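PDB 1B06: superoxide dismutase [Fe] from Sulfolobus acidocaldarius, which converts superoxide radicals into hydrogen peroxide and molecular oxygen, using one iron ion bound in each subunit. Local coordinates for residues Asn128-Ser133 against Val169-His174; Val137-Asn142 against Leu163-Ile168; Ile4-Tyr9 against Arg51-Ile56; Asn43-Leu48 against Phe76-His81. All coordinates share one frame; numbering follows the deposited sequence.

Contact 1 (Asn128-Ser133 against Val169-His174). With FE (Fe (III) ion), chain G.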
loop_
_atom_site.group_PDB
_atom_site.type_symbol
_atom_site.label_atom_id
_atom_site.label_comp_id
_atom_site.label_asym_id
_atom_site.label_seq_id
_atom_site.Cartn_x
_atom_site.Cartn_y
_atom_site.Cartn_z
ATOM N N ASN A 128 6.193 8.579 15.968
ATOM C CA ASN A 128 6.438 7.307 16.624
ATOM C C ASN A 128 5.384 6.254 16.306
ATOM O O ASN A 128 5.598 5.069 16.566
ATOM C CB ASN A 128 6.520 7.510 18.134
ATOM C CG ASN A 128 7.883 7.975 18.573
ATOM O OD1 ASN A 128 8.873 7.264 18.406
ATOM N ND2 ASN A 128 7.949 9.177 19.129
ATOM N N SER A 129 4.255 6.679 15.740
ATOM C CA SER A 129 3.176 5.748 15.401
ATOM C C SER A 129 3.343 5.129 14.014
ATOM O O SER A 129 2.656 4.168 13.672
ATOM C CB SER A 129 1.817 6.450 15.488
ATOM O OG SER A 129 1.592 7.269 14.357
ATOM N N LEU A 130 4.260 5.682 13.227
ATOM C CA LEU A 130 4.526 5.190 11.880
ATOM C C LEU A 130 4.933 3.710 11.887
ATOM O O LEU A 130 5.927 3.331 12.501
ATOM C CB LEU A 130 5.624 6.037 11.231
ATOM C CG LEU A 130 6.261 5.501 9.947
ATOM C CD1 LEU A 130 5.278 5.611 8.803
ATOM C CD2 LEU A 130 7.523 6.281 9.633
ATOM N N PRO A 131 4.152 2.848 11.214
ATOM C CA PRO A 131 4.475 1.417 11.173
ATOM C C PRO A 131 5.526 1.065 10.118
ATOM O O PRO A 131 5.208 0.886 8.943
ATOM C CB PRO A 131 3.132 0.754 10.884
ATOM C CG PRO A 131 2.352 1.795 10.120
ATOM C CD PRO A 131 2.908 3.158 10.482
ATOM N N GLY A 132 6.781 0.967 10.542
ATOM C CA GLY A 132 7.835 0.630 9.605
ATOM C C GLY A 132 8.592 1.834 9.079
ATOM O O GLY A 132 8.667 2.864 9.742
ATOM N N SER A 133 9.146 1.693 7.877
ATOM C CA SER A 133 9.933 2.737 7.227
ATOM C C SER A 133 9.093 3.793 6.523
ATOM O O SER A 133 8.084 3.476 5.894
ATOM C CB SER A 133 10.886 2.099 6.219
ATOM O OG SER A 133 12.021 1.578 6.882
ATOM N N VAL A 169 10.790 14.615 8.537
ATOM C CA VAL A 169 11.758 13.753 9.212
ATOM C C VAL A 169 11.809 12.412 8.512
ATOM O O VAL A 169 10.772 11.775 8.311
ATOM C CB VAL A 169 11.381 13.424 10.667
ATOM C CG1 VAL A 169 12.634 13.356 11.500
ATOM C CG2 VAL A 169 10.397 14.418 11.205
ATOM N N ASP A 170 13.013 11.979 8.163
ATOM C CA ASP A 170 13.209 10.693 7.507
ATOM C C ASP A 170 13.160 9.637 8.596
ATOM O O ASP A 170 13.857 9.758 9.606
ATOM C CB ASP A 170 14.575 10.657 6.814
ATOM C CG ASP A 170 14.758 9.436 5.928
ATOM O OD1 ASP A 170 13.919 8.504 5.963
ATOM O OD2 ASP A 170 15.761 9.409 5.188
ATOM N N GLU A 171 12.343 8.605 8.402
ATOM C CA GLU A 171 12.232 7.550 9.400
ATOM C C GLU A 171 12.581 6.168 8.868
ATOM O O GLU A 171 12.221 5.151 9.465
ATOM C CB GLU A 171 10.834 7.550 10.020
ATOM C CG GLU A 171 10.660 8.611 11.108
ATOM C CD GLU A 171 9.342 8.479 11.844
ATOM O OE1 GLU A 171 9.241 7.628 12.757
ATOM O OE2 GLU A 171 8.404 9.226 11.505
ATOM N N PHE A 172 13.271 6.131 7.734
ATOM C CA PHE A 172 13.728 4.862 7.181
ATOM C C PHE A 172 14.824 4.480 8.173
ATOM O O PHE A 172 15.515 5.355 8.693
ATOM C CB PHE A 172 14.345 5.069 5.799
ATOM C CG PHE A 172 13.404 4.791 4.663
ATOM C CD1 PHE A 172 12.268 5.579 4.474
ATOM C CD2 PHE A 172 13.657 3.747 3.773
ATOM C CE1 PHE A 172 11.392 5.329 3.409
ATOM C CE2 PHE A 172 12.792 3.487 2.707
ATOM C CZ PHE A 172 11.656 4.281 2.523
ATOM N N GLU A 173 14.998 3.194 8.439
ATOM C CA GLU A 173 16.016 2.770 9.398
ATOM C C GLU A 173 17.432 3.259 9.080
ATOM O O GLU A 173 18.223 3.485 9.996
ATOM C CB GLU A 173 16.005 1.248 9.527
ATOM C CG GLU A 173 14.758 0.732 10.203
ATOM C CD GLU A 173 14.657 -0.768 10.182
ATOM O OE1 GLU A 173 14.971 -1.380 9.138
ATOM O OE2 GLU A 173 14.255 -1.342 11.214
ATOM N N HIS A 174 17.752 3.432 7.796
ATOM C CA HIS A 174 19.082 3.893 7.403
ATOM C C HIS A 174 19.375 5.321 7.872
ATOM O O HIS A 174 20.523 5.772 7.864
ATOM C CB HIS A 174 19.251 3.799 5.882
ATOM C CG HIS A 174 18.421 4.780 5.107
ATOM N ND1 HIS A 174 17.510 4.387 4.150
ATOM C CD2 HIS A 174 18.401 6.134 5.108
ATOM C CE1 HIS A 174 16.965 5.455 3.596
ATOM N NE2 HIS A 174 17.489 6.528 4.160
HETATM FE FE FE G . 16.606 8.404 3.869
HETATM O O HOH W 1 11.687 3.159 10.867
HETATM O O HOH W 2 14.009 0.205 7.069
HETATM O O HOH W 3 14.742 7.684 3.296
#
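Ser133 and Phe172 meet in a buried contact between the turn that leaves helix 116-129 and the metal-bearing end of strand 165-170 with the chain just after it. Ser133 sets its CB over the centre of the Phe172 ring, 3.9 Å from the centroid and only 8° off the ring normal, a CH-pi contact. The Ser133 OG, beside the backbone N (chi1 -80°), lies unusually close to a water that donates to Glu173 OE1; that first link is doubtful. A second water donates to Gly132 O and, at a suspiciously short distance, to Glu171 O. Further back, Leu130 and Glu171 reach toward each other tip to tip. Leu130 CD2 stands 3.6 Å from Glu171 CB and equally near its carboxylate atom OE2. That carboxylate is buried beside a methyl group; OE2 is hydrogen-bonded to Thr136 OG1 and OE1 forms a salt bridge with Arg184.

On the iron side, Asp170 OD2 binds the metal at 1.9 Å and His174 NE2 at 2.1 Å. The other oxygen, Asp170 OD1, accepts from Phe172 N at 3.0 Å, the donor standing 41° out of the carboxylate plane; this Asx turn helps fix the rotation of the ligand. Phe172 CB also lies 3.4 Å above the His174 ring plane, toward its rim. Beyond it, Glu173 OE2 bonds to His174 ND1 of the second subunit, and the reverse bond is made as well, so the His174 of each subunit is held by a glutamate from across the interface. With His33, His84 and a water, Asp170 and His174 complete the five-ligand iron site typical of the iron/manganese superoxide dismutases.

Contact 2 (Val137-Asn142 against Leu163-Ile168)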
loop_
_atom_site.group_PDB
_atom_site.type_symbol
_atom_site.label_atom_id
_atom_site.label_comp_id
_atom_site.label_asym_id
_atom_site.label_seq_id
_atom_site.Cartn_x
_atom_site.Cartn_y
_atom_site.Cartn_z
ATOM N N VAL A 137 5.578 14.063 7.893
ATOM C CA VAL A 137 5.617 15.364 7.252
ATOM C C VAL A 137 4.577 16.334 7.780
ATOM O O VAL A 137 3.563 15.929 8.344
ATOM C CB VAL A 137 5.380 15.186 5.729
ATOM C CG1 VAL A 137 5.632 16.474 5.000
ATOM C CG2 VAL A 137 6.281 14.088 5.187
ATOM N N LEU A 138 4.850 17.621 7.599
ATOM C CA LEU A 138 3.913 18.667 7.980
ATOM C C LEU A 138 3.636 19.431 6.691
ATOM O O LEU A 138 4.540 20.061 6.131
ATOM C CB LEU A 138 4.511 19.616 9.019
ATOM C CG LEU A 138 3.505 20.694 9.439
ATOM C CD1 LEU A 138 2.401 20.046 10.259
ATOM C CD2 LEU A 138 4.187 21.785 10.241
ATOM N N TYR A 139 2.401 19.344 6.205
ATOM C CA TYR A 139 2.010 20.030 4.979
ATOM C C TYR A 139 1.283 21.307 5.339
ATOM O O TYR A 139 0.811 21.474 6.459
ATOM C CB TYR A 139 1.014 19.201 4.150
ATOM C CG TYR A 139 1.467 17.839 3.691
ATOM C CD1 TYR A 139 2.355 17.699 2.626
ATOM C CD2 TYR A 139 0.969 16.682 4.295
ATOM C CE1 TYR A 139 2.742 16.437 2.169
ATOM C CE2 TYR A 139 1.345 15.418 3.849
ATOM C CZ TYR A 139 2.232 15.302 2.786
ATOM O OH TYR A 139 2.608 14.056 2.346
ATOM N N TYR A 140 1.192 22.213 4.378
ATOM C CA TYR A 140 0.433 23.425 4.591
ATOM C C TYR A 140 -0.700 23.317 3.584
ATOM O O TYR A 140 -0.450 23.238 2.382
ATOM C CB TYR A 140 1.243 24.680 4.296
ATOM C CG TYR A 140 0.353 25.898 4.268
ATOM C CD1 TYR A 140 -0.402 26.249 5.388
ATOM C CD2 TYR A 140 0.225 26.672 3.114
ATOM C CE1 TYR A 140 -1.264 27.339 5.362
ATOM C CE2 TYR A 140 -0.636 27.768 3.077
ATOM C CZ TYR A 140 -1.379 28.094 4.206
ATOM O OH TYR A 140 -2.239 29.170 4.184
ATOM N N ASP A 141 -1.936 23.282 4.071
ATOM C CA ASP A 141 -3.085 23.182 3.186
ATOM C C ASP A 141 -3.637 24.563 2.889
ATOM O O ASP A 141 -4.281 25.181 3.732
ATOM C CB ASP A 141 -4.176 22.320 3.815
ATOM C CG ASP A 141 -5.357 22.117 2.887
ATOM O OD1 ASP A 141 -5.194 22.325 1.668
ATOM O OD2 ASP A 141 -6.449 21.754 3.373
ATOM N N ASN A 142 -3.378 25.039 1.680
ATOM C CA ASN A 142 -3.829 26.352 1.244
ATOM C C ASN A 142 -5.350 26.453 1.190
ATOM O O ASN A 142 -5.903 27.547 1.295
ATOM C CB ASN A 142 -3.251 26.656 -0.137
ATOM C CG ASN A 142 -2.860 25.396 -0.887
ATOM O OD1 ASN A 142 -1.741 24.898 -0.748
ATOM N ND2 ASN A 142 -3.787 24.869 -1.680
ATOM N N LEU A 163 0.021 19.357 -1.964
ATOM C CA LEU A 163 0.407 20.160 -0.811
ATOM C C LEU A 163 1.919 20.228 -0.597
ATOM O O LEU A 163 2.621 19.224 -0.721
ATOM C CB LEU A 163 -0.272 19.623 0.453
ATOM C CG LEU A 163 -1.803 19.558 0.458
ATOM C CD1 LEU A 163 -2.293 19.408 1.891
ATOM C CD2 LEU A 163 -2.386 20.811 -0.173
ATOM N N PRO A 164 2.443 21.431 -0.303
ATOM C CA PRO A 164 3.877 21.635 -0.065
ATOM C C PRO A 164 4.319 21.136 1.306
ATOM O O PRO A 164 3.565 21.189 2.281
ATOM C CB PRO A 164 4.049 23.147 -0.190
ATOM C CG PRO A 164 2.731 23.692 0.237
ATOM C CD PRO A 164 1.692 22.698 -0.230
ATOM N N VAL A 165 5.552 20.653 1.367
ATOM C CA VAL A 165 6.125 20.142 2.600
ATOM C C VAL A 165 6.776 21.301 3.350
ATOM O O VAL A 165 7.564 22.044 2.775
ATOM C CB VAL A 165 7.185 19.072 2.289
ATOM C CG1 VAL A 165 7.851 18.609 3.571
ATOM C CG2 VAL A 165 6.537 17.903 1.563
ATOM N N ILE A 166 6.440 21.456 4.627
ATOM C CA ILE A 166 7.001 22.531 5.448
ATOM C C ILE A 166 8.075 21.995 6.402
ATOM O O ILE A 166 9.113 22.629 6.608
ATOM C CB ILE A 166 5.903 23.226 6.294
ATOM C CG1 ILE A 166 4.845 23.850 5.384
ATOM C CG2 ILE A 166 6.523 24.297 7.182
ATOM C CD1 ILE A 166 5.403 24.868 4.401
ATOM N N LEU A 167 7.806 20.824 6.979
ATOM C CA LEU A 167 8.711 20.169 7.922
ATOM C C LEU A 167 8.733 18.675 7.608
ATOM O O LEU A 167 7.710 18.101 7.244
ATOM C CB LEU A 167 8.218 20.398 9.358
ATOM C CG LEU A 167 9.110 19.926 10.514
ATOM C CD1 LEU A 167 10.382 20.752 10.560
ATOM C CD2 LEU A 167 8.349 20.054 11.830
ATOM N N ILE A 168 9.889 18.037 7.754
ATOM C CA ILE A 168 9.978 16.618 7.441
ATOM C C ILE A 168 11.083 15.859 8.168
ATOM O O ILE A 168 12.175 16.384 8.384
ATOM C CB ILE A 168 10.183 16.427 5.924
ATOM C CG1 ILE A 168 10.151 14.941 5.565
ATOM C CG2 ILE A 168 11.501 17.057 5.504
ATOM C CD1 ILE A 168 9.851 14.680 4.107
#
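A classic beta bulge marks this antiparallel strand pairing, in which Ile166 and Leu167 together stand opposite the single residue Leu138. Leu138 O is gripped by two backbone donors: Ile166 N at 2.8 Å and Leu167 N more weakly at 3.5 Å. In return Leu138 N donates to Leu167 O at 2.9 Å. The register slips by one residue here, and past the slip Tyr140 N makes a weak bond to Pro164 O.

Val137, Tyr139, Val165 and Ile168 share one face of the sheet. Val137 CG1, anti to its backbone N (chi1 -171°), presses on Val165 CG1 at 3.4 Å, tighter than ordinary van der Waals contact, and the two side chains cross at about a right angle. The other methyl, Val137 CG2, lies alongside Ile168 CD1 at 3.8 Å. The Tyr139 ring has Val137 CG1 over one face, toward the rim, while Tyr139 CD1 is 3.9 Å from Leu163 CB. On the other face of the sheet, Leu138 CB meets Leu167 CB at 3.8 Å.

Tyr139 OH is bonded to His159, and Asp141 pairs with Lys82 and Tyr9 of the third subunit. Strand 134-140 runs down the middle of the three-stranded sheet, flanked by strand 165-170 on one side and strand 147-153 on the other. Phe119 of helix 116-129 packs on both Leu138 and Leu167, and helix 197-205 touches Tyr140, Ile166 and Leu167.

Contact 3 (Ile4-Tyr9 against Arg51-Ile56)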
loop_
_atom_site.group_PDB
_atom_site.type_symbol
_atom_site.label_atom_id
_atom_site.label_comp_id
_atom_site.label_asym_id
_atom_site.label_seq_id
_atom_site.Cartn_x
_atom_site.Cartn_y
_atom_site.Cartn_z
ATOM N N ILE A 4 11.069 14.337 -29.127
ATOM C CA ILE A 4 10.758 13.357 -28.092
ATOM C C ILE A 4 11.920 13.193 -27.117
ATOM O O ILE A 4 12.858 12.434 -27.365
ATOM C CB ILE A 4 10.430 11.970 -28.695
ATOM C CG1 ILE A 4 10.087 12.110 -30.185
ATOM C CG2 ILE A 4 9.316 11.314 -27.889
ATOM C CD1 ILE A 4 8.682 11.681 -30.574
ATOM N N GLN A 5 11.851 13.910 -26.004
ATOM C CA GLN A 5 12.901 13.836 -25.005
ATOM C C GLN A 5 12.422 14.309 -23.641
ATOM O O GLN A 5 11.752 15.335 -23.521
ATOM C CB GLN A 5 14.095 14.677 -25.448
ATOM C CG GLN A 5 15.222 14.751 -24.438
ATOM C CD GLN A 5 16.388 15.572 -24.947
ATOM O OE1 GLN A 5 17.384 15.029 -25.426
ATOM N NE2 GLN A 5 16.268 16.891 -24.850
ATOM N N LEU A 6 12.768 13.542 -22.614
ATOM C CA LEU A 6 12.401 13.877 -21.247
ATOM C C LEU A 6 13.676 14.327 -20.539
ATOM O O LEU A 6 14.772 13.876 -20.879
ATOM C CB LEU A 6 11.810 12.653 -20.536
ATOM C CG LEU A 6 10.613 11.952 -21.190
ATOM C CD1 LEU A 6 10.355 10.619 -20.508
ATOM C CD2 LEU A 6 9.389 12.836 -21.089
ATOM N N LYS A 7 13.537 15.227 -19.572
ATOM C CA LYS A 7 14.686 15.715 -18.827
ATOM C C LYS A 7 15.012 14.750 -17.688
ATOM O O LYS A 7 14.141 14.033 -17.196
ATOM C CB LYS A 7 14.393 17.107 -18.265
ATOM C CG LYS A 7 15.554 17.722 -17.495
ATOM C CD LYS A 7 16.160 18.901 -18.245
ATOM C CE LYS A 7 17.575 19.206 -17.759
ATOM N NZ LYS A 7 18.299 20.147 -18.668
ATOM N N ARG A 8 16.276 14.718 -17.281
ATOM C CA ARG A 8 16.697 13.841 -16.200
ATOM C C ARG A 8 16.918 14.649 -14.937
ATOM O O ARG A 8 16.988 15.874 -14.981
ATOM C CB ARG A 8 17.984 13.114 -16.578
ATOM C CG ARG A 8 17.875 12.298 -17.858
ATOM C CD ARG A 8 16.908 11.130 -17.699
ATOM N NE ARG A 8 16.951 10.219 -18.840
ATOM C CZ ARG A 8 16.383 10.467 -20.017
ATOM N NH1 ARG A 8 15.723 11.601 -20.211
ATOM N NH2 ARG A 8 16.482 9.584 -21.003
ATOM N N TYR A 9 17.026 13.961 -13.808
ATOM C CA TYR A 9 17.233 14.631 -12.530
ATOM C C TYR A 9 18.714 14.779 -12.222
ATOM O O TYR A 9 19.532 13.968 -12.654
ATOM C CB TYR A 9 16.548 13.842 -11.404
ATOM C CG TYR A 9 15.037 13.891 -11.478
ATOM C CD1 TYR A 9 14.336 15.019 -11.052
ATOM C CD2 TYR A 9 14.314 12.833 -12.023
ATOM C CE1 TYR A 9 12.949 15.096 -11.174
ATOM C CE2 TYR A 9 12.927 12.900 -12.151
ATOM C CZ TYR A 9 12.256 14.034 -11.727
ATOM O OH TYR A 9 10.894 14.115 -11.875
ATOM N N ARG A 51 14.040 4.256 -20.043
ATOM C CA ARG A 51 13.133 3.230 -20.546
ATOM C C ARG A 51 11.795 3.824 -20.971
ATOM O O ARG A 51 11.266 3.477 -22.026
ATOM C CB ARG A 51 12.903 2.154 -19.485
ATOM C CG ARG A 51 13.855 0.984 -19.598
ATOM C CD ARG A 51 13.620 -0.030 -18.496
ATOM N NE ARG A 51 12.589 -1.006 -18.842
ATOM C CZ ARG A 51 12.693 -1.905 -19.820
ATOM N NH1 ARG A 51 13.786 -1.957 -20.566
ATOM N NH2 ARG A 51 11.707 -2.768 -20.043
ATOM N N LEU A 52 11.249 4.717 -20.152
ATOM C CA LEU A 52 9.973 5.342 -20.477
ATOM C C LEU A 52 10.099 6.136 -21.778
ATOM O O LEU A 52 9.197 6.134 -22.617
ATOM C CB LEU A 52 9.521 6.267 -19.339
ATOM C CG LEU A 52 8.121 6.892 -19.479
ATOM C CD1 LEU A 52 7.081 5.795 -19.711
ATOM C CD2 LEU A 52 7.777 7.685 -18.224
ATOM N N GLU A 53 11.226 6.816 -21.936
ATOM C CA GLU A 53 11.472 7.605 -23.133
ATOM C C GLU A 53 11.496 6.699 -24.365
ATOM O O GLU A 53 10.892 7.012 -25.392
ATOM C CB GLU A 53 12.803 8.336 -22.999
ATOM C CG GLU A 53 13.018 9.430 -24.007
ATOM C CD GLU A 53 14.346 10.124 -23.817
ATOM O OE1 GLU A 53 15.388 9.474 -24.030
ATOM O OE2 GLU A 53 14.350 11.317 -23.451
ATOM N N LYS A 54 12.195 5.574 -24.252
ATOM C CA LYS A 54 12.302 4.615 -25.349
ATOM C C LYS A 54 10.920 4.098 -25.718
ATOM O O LYS A 54 10.583 3.960 -26.896
ATOM C CB LYS A 54 13.175 3.433 -24.934
ATOM C CG LYS A 54 14.655 3.651 -25.133
ATOM C CD LYS A 54 15.409 2.341 -24.958
ATOM C CE LYS A 54 16.886 2.579 -24.671
ATOM N NZ LYS A 54 17.261 2.151 -23.290
ATOM N N LEU A 55 10.135 3.804 -24.688
ATOM C CA LEU A 55 8.779 3.296 -24.845
ATOM C C LEU A 55 7.934 4.301 -25.619
ATOM O O LEU A 55 7.207 3.933 -26.540
ATOM C CB LEU A 55 8.173 3.042 -23.462
ATOM C CG LEU A 55 6.723 2.605 -23.269
ATOM C CD1 LEU A 55 6.602 1.953 -21.906
ATOM C CD2 LEU A 55 5.788 3.798 -23.352
ATOM N N ILE A 56 8.044 5.571 -25.245
ATOM C CA ILE A 56 7.291 6.626 -25.904
ATOM C C ILE A 56 7.708 6.781 -27.370
ATOM O O ILE A 56 6.864 6.968 -28.244
ATOM C CB ILE A 56 7.475 7.968 -25.166
ATOM C CG1 ILE A 56 6.844 7.879 -23.772
ATOM C CG2 ILE A 56 6.847 9.100 -25.972
ATOM C CD1 ILE A 56 7.092 9.091 -22.899
#
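Glu53 provides the tight part of this contact, holding the extended N-terminal segment against helix 27-57 with both carboxylate oxygens. Its CG is anti to the backbone N (chi1 -166°) and the chain runs on extended. Glu53 OE2 accepts from Leu6 N at 2.9 Å through its anti lone pair, a nearly straight bond with 168° at the hydrogen. Glu53 OE1 takes a weak bond from Arg8 NH2 at 3.2 Å, part of a salt bridge. Glu53 OE1 lies at the guanidinium edge, near its plane, while the carboxylate and guanidinium planes stand 66° apart. The same NH2 also pairs with Asp50, so two acidic groups share this arginine, which should help keep them ionised.

Beside the carboxylate, Leu6 points toward the helix and sends CD1 between Leu52 and Ile56. These apolar contacts are looser: Leu6 CD1 is 4.5 Å from Leu52 CG and 4.3 Å from Ile56 CD1. At the outer end the partly exposed Ile4 brings CG2 within 3.8 Å of Ile56 CG2, but Ile4 is poorly ordered. Gln5, on the solvent side, lies alongside Glu53 with its CG 3.7 Å from Glu53 OE2.

The third subunit adds packing on Leu6 from Gln112 and on Ile56 from Tyr113. Behind the segment 51-56, Leu52 touches Leu74 and Leu55 touches Leu67, so helix 67-89 backs this part of helix 27-57, while the chain at Tyr9 reaches Ile78 farther along helix 67-89.

Contact 4 (Asn43-Leu48 against Phe76-His81)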
loop_
_atom_site.group_PDB
_atom_site.type_symbol
_atom_site.label_atom_id
_atom_site.label_comp_id
_atom_site.label_asym_id
_atom_site.label_seq_id
_atom_site.Cartn_x
_atom_site.Cartn_y
_atom_site.Cartn_z
ATOM N N ASN A 43 19.833 8.014 -9.619
ATOM C CA ASN A 43 20.260 7.097 -10.665
ATOM C C ASN A 43 19.106 6.182 -11.063
ATOM O O ASN A 43 18.885 5.927 -12.247
ATOM C CB ASN A 43 21.443 6.244 -10.193
ATOM C CG ASN A 43 22.759 7.013 -10.177
ATOM O OD1 ASN A 43 23.705 6.621 -9.493
ATOM N ND2 ASN A 43 22.824 8.111 -10.928
ATOM N N GLY A 44 18.374 5.685 -10.068
ATOM C CA GLY A 44 17.253 4.801 -10.340
ATOM C C GLY A 44 16.165 5.485 -11.146
ATOM O O GLY A 44 15.597 4.908 -12.071
ATOM N N ALA A 45 15.877 6.733 -10.797
ATOM C CA ALA A 45 14.861 7.501 -11.494
ATOM C C ALA A 45 15.265 7.728 -12.947
ATOM O O ALA A 45 14.472 7.504 -13.862
ATOM C CB ALA A 45 14.650 8.843 -10.795
ATOM N N ASN A 46 16.502 8.166 -13.154
ATOM C CA ASN A 46 16.994 8.447 -14.499
ATOM C C ASN A 46 17.043 7.215 -15.393
ATOM O O ASN A 46 16.751 7.292 -16.588
ATOM C CB ASN A 46 18.373 9.103 -14.417
ATOM C CG ASN A 46 18.305 10.524 -13.894
ATOM O OD1 ASN A 46 17.235 11.135 -13.860
ATOM N ND2 ASN A 46 19.446 11.059 -13.483
ATOM N N SER A 47 17.400 6.077 -14.816
ATOM C CA SER A 47 17.471 4.846 -15.587
ATOM C C SER A 47 16.072 4.400 -16.015
ATOM O O SER A 47 15.903 3.765 -17.058
ATOM C CB SER A 47 18.150 3.748 -14.767
ATOM O OG SER A 47 17.190 2.931 -14.126
ATOM N N LEU A 48 15.066 4.728 -15.209
ATOM C CA LEU A 48 13.698 4.353 -15.543
ATOM C C LEU A 48 13.123 5.346 -16.542
ATOM O O LEU A 48 12.253 4.995 -17.336
ATOM C CB LEU A 48 12.824 4.310 -14.292
ATOM C CG LEU A 48 12.963 3.053 -13.435
ATOM C CD1 LEU A 48 12.145 3.223 -12.176
ATOM C CD2 LEU A 48 12.501 1.827 -14.214
ATOM N N PHE A 76 8.589 5.596 -6.533
ATOM C CA PHE A 76 9.528 5.183 -5.514
ATOM C C PHE A 76 10.785 6.048 -5.572
ATOM O O PHE A 76 11.137 6.731 -4.604
ATOM C CB PHE A 76 9.901 3.713 -5.710
ATOM C CG PHE A 76 10.954 3.236 -4.761
ATOM C CD1 PHE A 76 10.710 3.209 -3.390
ATOM C CD2 PHE A 76 12.212 2.869 -5.222
ATOM C CE1 PHE A 76 11.708 2.831 -2.487
ATOM C CE2 PHE A 76 13.221 2.486 -4.328
ATOM C CZ PHE A 76 12.967 2.470 -2.959
ATOM N N ASN A 77 11.447 6.035 -6.723
ATOM C CA ASN A 77 12.679 6.790 -6.905
ATOM C C ASN A 77 12.552 8.310 -6.945
ATOM O O ASN A 77 13.344 9.007 -6.318
ATOM C CB ASN A 77 13.393 6.300 -8.160
ATOM C CG ASN A 77 14.077 4.968 -7.945
ATOM O OD1 ASN A 77 14.993 4.860 -7.138
ATOM N ND2 ASN A 77 13.632 3.948 -8.662
ATOM N N ILE A 78 11.572 8.832 -7.675
ATOM C CA ILE A 78 11.419 10.281 -7.759
ATOM C C ILE A 78 11.091 10.884 -6.394
ATOM O O ILE A 78 11.612 11.941 -6.031
ATOM C CB ILE A 78 10.326 10.675 -8.779
ATOM C CG1 ILE A 78 10.710 10.156 -10.170
ATOM C CG2 ILE A 78 10.172 12.196 -8.819
ATOM C CD1 ILE A 78 9.768 10.592 -11.286
ATOM N N ASN A 79 10.221 10.216 -5.644
ATOM C CA ASN A 79 9.856 10.688 -4.314
ATOM C C ASN A 79 11.073 10.544 -3.398
ATOM O O ASN A 79 11.341 11.413 -2.571
ATOM C CB ASN A 79 8.678 9.877 -3.758
ATOM C CG ASN A 79 7.328 10.500 -4.099
ATOM O OD1 ASN A 79 7.078 11.667 -3.794
ATOM N ND2 ASN A 79 6.451 9.720 -4.733
ATOM N N GLY A 80 11.811 9.449 -3.554
ATOM C CA GLY A 80 12.988 9.241 -2.733
ATOM C C GLY A 80 13.968 10.394 -2.886
ATOM O O GLY A 80 14.554 10.871 -1.913
ATOM N N HIS A 81 14.138 10.850 -4.120
ATOM C CA HIS A 81 15.041 11.952 -4.420
ATOM C C HIS A 81 14.508 13.292 -3.881
ATOM O O HIS A 81 15.177 13.973 -3.097
ATOM C CB HIS A 81 15.263 12.016 -5.944
ATOM C CG HIS A 81 15.575 13.385 -6.467
ATOM N ND1 HIS A 81 16.671 14.110 -6.053
ATOM C CD2 HIS A 81 14.932 14.159 -7.375
ATOM C CE1 HIS A 81 16.692 15.271 -6.682
ATOM N NE2 HIS A 81 15.649 15.326 -7.490
#
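Asn77 packs over the backbone of Gly44 and Ala45 where helices 27-57 and 67-89 come together. Asn77 CB lies 3.6 Å from Ala45 N and 3.9 Å from Ala45 CB, and Asn77 CG is 3.9 Å from Gly44 C. The amide oxygen, Asn77 OD1, rests at the same distance from Gly44 CA. Gly44 makes this possible, because a beta carbon there would point at the other helix and run into Asn77 OD1. To one side, Leu48 crosses Asn77 at about a right angle and brings its CD1 to 3.9 Å from Asn77 ND2. Ala45 CB also meets Ile78 CG1 at 4.2 Å, a more open apolar contact.

The next layer positions these groups. Asn77 CG sits beside the backbone N (chi1 -76°), and its ND2 donates back to Gly73 O one turn earlier in the same helix, so the amide is tied to its own helix while its flank packs on the other. Gly44 O accepts from both Leu48 N and Ser47 OG, which reach it from the same face of its plane. Tyr41 also touches Asn77, and His81 packs on Val42. Farther out, Gly80 O bonds to ND1 of the iron ligand His84, a second-shell bond, within helix 67-89, that helps position an iron ligand.

The axes of the short segments approach to 8.2 Å with their directions 141° apart. Two roughly antiparallel helices, brought close where Gly44 and Ala45 of one meet Asn77 of the other, form the alpha-hairpin domain of iron/manganese superoxide dismutases.

Contact 4 lies within the helical hairpin and contact 3 lays the N-terminal loop against it; both use helix 27-57, their centres are 13 Å apart and they touch directly, Tyr9 N lying 2.8 Å from Asn46 OD1 in a probable hydrogen bond. Contacts 1 and 2 lie in the C-terminal domain, adjoin along strand 165-170 and have centres 18 Å apart, contact 2 nested within the loop closed by contact 1. Contact 1 supplies two iron ligands; in contact 2 the Ile168 side chain is about 9 Å from the iron, and in contact 4 that of Asn77 about 12 Å. Nearest atoms of contacts 1 and 4 are about 5 Å apart. All four contacts touch the third subunit.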